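PDB 2DSA: glutathione S-transferase from Burkholderia xenovorans, which is a bacterial glutathione S-transferase that reductively dechlorinates metabolites of polychlorinated biphenyls, with glutathione as cosubstrate. Local coordinates for the interface of chains A and B. Coordinates in Å, arbitrary orientation; residue numbers count along the deposited sequence, not the author numbering. Chains: chain A/B, Glutathione S-transferase.

The interface of chains A and B. Residues chain A 57, 62-63, 71-72; chain B 89, 92-93, 96.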
ATOM      1  N   LEU A  57       2.372 -16.614 -12.378  1.00 44.19           N
ATOM      2  CA  LEU A  57       1.627 -17.852 -12.129  1.00 45.59           C
ATOM      3  C   LEU A  57       1.919 -18.865 -13.216  1.00 46.39           C
ATOM      4  O   LEU A  57       2.305 -18.502 -14.331  1.00 46.02           O
ATOM      5  CB  LEU A  57       0.111 -17.630 -12.060  1.00 45.27           C
ATOM      6  CG  LEU A  57      -0.522 -16.547 -11.189  1.00 46.08           C
ATOM      7  CD1 LEU A  57      -2.032 -16.712 -11.171  1.00 45.10           C
ATOM      8  CD2 LEU A  57       0.043 -16.567  -9.790  1.00 46.16           C
ATOM      9  N   THR A  62       0.554 -12.496 -14.263  1.00 36.52           N
ATOM     10  CA  THR A  62       1.467 -11.878 -13.297  1.00 34.58           C
ATOM     11  C   THR A  62       0.744 -11.060 -12.234  1.00 33.79           C
ATOM     12  O   THR A  62      -0.354 -10.555 -12.453  1.00 32.24           O
ATOM     13  CB  THR A  62       2.601 -11.048 -13.951  1.00 34.43           C
ATOM     14  OG1 THR A  62       2.052  -9.980 -14.734  1.00 33.16           O
ATOM     15  CG2 THR A  62       3.484 -11.950 -14.810  1.00 34.15           C
ATOM     16  N   LEU A  63       1.399 -10.949 -11.087  1.00 32.71           N
ATOM     17  CA  LEU A  63       0.936 -10.110 -10.019  1.00 33.09           C
ATOM     18  C   LEU A  63       2.131  -9.312  -9.528  1.00 31.29           C
ATOM     19  O   LEU A  63       3.198  -9.864  -9.324  1.00 31.05           O
ATOM     20  CB  LEU A  63       0.375 -11.007  -8.916  1.00 33.50           C
ATOM     21  CG  LEU A  63      -0.733 -10.634  -7.953  1.00 35.86           C
ATOM     22  CD1 LEU A  63      -1.822  -9.792  -8.627  1.00 38.39           C
ATOM     23  CD2 LEU A  63      -1.295 -11.975  -7.378  1.00 34.78           C
ATOM     24  N   GLN A  71      -0.873 -11.936  -0.238  1.00 29.26           N
ATOM     25  CA  GLN A  71      -2.259 -12.357  -0.023  1.00 29.00           C
ATOM     26  C   GLN A  71      -2.658 -13.510  -0.968  1.00 29.25           C
ATOM     27  O   GLN A  71      -3.307 -14.457  -0.543  1.00 28.48           O
ATOM     28  CB  GLN A  71      -3.226 -11.170  -0.167  1.00 28.85           C
ATOM     29  CG  GLN A  71      -3.142 -10.173   1.004  1.00 28.06           C
ATOM     30  CD  GLN A  71      -4.157  -9.070   0.891  1.00 27.67           C
ATOM     31  OE1 GLN A  71      -5.311  -9.227   1.319  1.00 27.41           O
ATOM     32  NE2 GLN A  71      -3.756  -7.949   0.283  1.00 27.13           N
ATOM     33  N   TYR A  72      -2.279 -13.404  -2.240  1.00 29.80           N
ATOM     34  CA  TYR A  72      -2.468 -14.497  -3.170  1.00 30.71           C
ATOM     35  C   TYR A  72      -1.812 -15.761  -2.607  1.00 30.60           C
ATOM     36  O   TYR A  72      -2.464 -16.802  -2.500  1.00 31.10           O
ATOM     37  CB  TYR A  72      -1.958 -14.156  -4.587  1.00 31.36           C
ATOM     38  CG  TYR A  72      -2.020 -15.366  -5.518  1.00 32.97           C
ATOM     39  CD1 TYR A  72      -0.930 -16.231  -5.629  1.00 32.64           C
ATOM     40  CD2 TYR A  72      -3.180 -15.670  -6.236  1.00 32.37           C
ATOM     41  CE1 TYR A  72      -0.977 -17.360  -6.428  1.00 33.76           C
ATOM     42  CE2 TYR A  72      -3.224 -16.805  -7.071  1.00 33.88           C
ATOM     43  CZ  TYR A  72      -2.124 -17.635  -7.145  1.00 33.13           C
ATOM     44  OH  TYR A  72      -2.143 -18.752  -7.926  1.00 35.93           O
TER
ATOM     45  N   PHE B  89      -9.082 -14.023  -9.115  1.00 32.64           N
ATOM     46  CA  PHE B  89      -7.765 -13.487  -9.437  1.00 32.31           C
ATOM     47  C   PHE B  89      -7.786 -11.969  -9.571  1.00 32.01           C
ATOM     48  O   PHE B  89      -6.820 -11.307  -9.187  1.00 31.79           O
ATOM     49  CB  PHE B  89      -7.156 -14.124 -10.702  1.00 32.63           C
ATOM     50  CG  PHE B  89      -5.830 -13.526 -11.089  1.00 33.92           C
ATOM     51  CD1 PHE B  89      -4.670 -13.897 -10.425  1.00 36.14           C
ATOM     52  CD2 PHE B  89      -5.755 -12.552 -12.077  1.00 34.70           C
ATOM     53  CE1 PHE B  89      -3.432 -13.307 -10.756  1.00 37.02           C
ATOM     54  CE2 PHE B  89      -4.518 -11.958 -12.423  1.00 36.14           C
ATOM     55  CZ  PHE B  89      -3.365 -12.340 -11.759  1.00 36.06           C
ATOM     56  N   TYR B  92      -6.970  -9.845  -6.514  1.00 27.66           N
ATOM     57  CA  TYR B  92      -5.536  -9.566  -6.306  1.00 27.67           C
ATOM     58  C   TYR B  92      -5.049  -8.433  -7.203  1.00 27.66           C
ATOM     59  O   TYR B  92      -4.228  -7.620  -6.792  1.00 28.01           O
ATOM     60  CB  TYR B  92      -4.669 -10.840  -6.456  1.00 27.19           C
ATOM     61  CG  TYR B  92      -5.159 -11.962  -5.558  1.00 27.14           C
ATOM     62  CD1 TYR B  92      -5.840 -13.046  -6.096  1.00 25.44           C
ATOM     63  CD2 TYR B  92      -4.999 -11.893  -4.150  1.00 24.90           C
ATOM     64  CE1 TYR B  92      -6.330 -14.064  -5.275  1.00 26.68           C
ATOM     65  CE2 TYR B  92      -5.470 -12.902  -3.333  1.00 25.78           C
ATOM     66  CZ  TYR B  92      -6.128 -13.999  -3.914  1.00 27.37           C
ATOM     67  OH  TYR B  92      -6.620 -15.006  -3.138  1.00 26.40           O
ATOM     68  N   HIS B  93      -5.584  -8.382  -8.419  1.00 28.25           N
ATOM     69  CA  HIS B  93      -5.264  -7.351  -9.398  1.00 29.15           C
ATOM     70  C   HIS B  93      -5.770  -5.990  -8.875  1.00 29.08           C
ATOM     71  O   HIS B  93      -5.075  -4.988  -9.034  1.00 29.49           O
ATOM     72  CB  HIS B  93      -5.896  -7.721 -10.755  1.00 29.47           C
ATOM     73  CG  HIS B  93      -5.396  -6.919 -11.925  1.00 33.41           C
ATOM     74  ND1 HIS B  93      -5.953  -7.027 -13.185  1.00 37.15           N
ATOM     75  CD2 HIS B  93      -4.390  -6.018 -12.040  1.00 34.66           C
ATOM     76  CE1 HIS B  93      -5.320  -6.219 -14.020  1.00 37.25           C
ATOM     77  NE2 HIS B  93      -4.367  -5.594 -13.350  1.00 37.74           N
ATOM     78  N   GLN B  96      -3.335  -5.071  -6.154  1.00 27.63           N
ATOM     79  CA  GLN B  96      -2.126  -4.585  -6.817  1.00 26.84           C
ATOM     80  C   GLN B  96      -2.261  -3.100  -7.178  1.00 27.18           C
ATOM     81  O   GLN B  96      -1.393  -2.304  -6.829  1.00 26.37           O
ATOM     82  CB  GLN B  96      -1.833  -5.427  -8.057  1.00 26.94           C
ATOM     83  CG  GLN B  96      -0.744  -4.898  -8.986  1.00 27.65           C
ATOM     84  CD  GLN B  96      -0.821  -5.525 -10.374  1.00 27.41           C
ATOM     85  OE1 GLN B  96      -1.057  -4.841 -11.380  1.00 30.90           O
ATOM     86  NE2 GLN B  96      -0.652  -6.825 -10.429  1.00 22.92           N
TER
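The backbone carbonyl O of A:Thr62 meets the edge of the B:Phe89 ring in plane, 3.6 Å from CZ, and no hydrogen bond from chain B grips it. In this beta-class glutathione S-transferase, strand 62-64 and helix 66-76 of the N-terminal domain pack against helix 89-109 of the other subunit; the two-fold symmetry fits the usual dimer of the family. No nitrogen or oxygen on either side finds a bonding partner across the patch, so the patch is held by van der Waals and aromatic contacts rather than hydrogen bonds. B:Phe89 has CG anti to the backbone N (chi1 177°), which sends the ring out toward chain A. There A:Leu57 meets it tip to tip, its CD1 methyl 3.7 Å from ring CE1. A:Leu63 crosses B:Tyr92 obliquely and packs both methyls, CD1 and CD2, against its CB, each at 3.7 Å; CD1 additionally reaches the carboxamide NE2 of B:Gln96, an extended chain, 3.7 Å away. B:Tyr92 places CG beside its backbone N (chi1 -54°), and one ring face receives A:Tyr72. CA of A:Tyr72 sits over that face, 3.9 Å from the ring centroid, a CH-pi contact, with CB above it near the rim. The A:Tyr72 ring then turns its edge to the same face: the planes are 84° apart, the centroids are separated by 5.3 Å, and its CD2 lies 3.7 Å from CE1 of B:Tyr92.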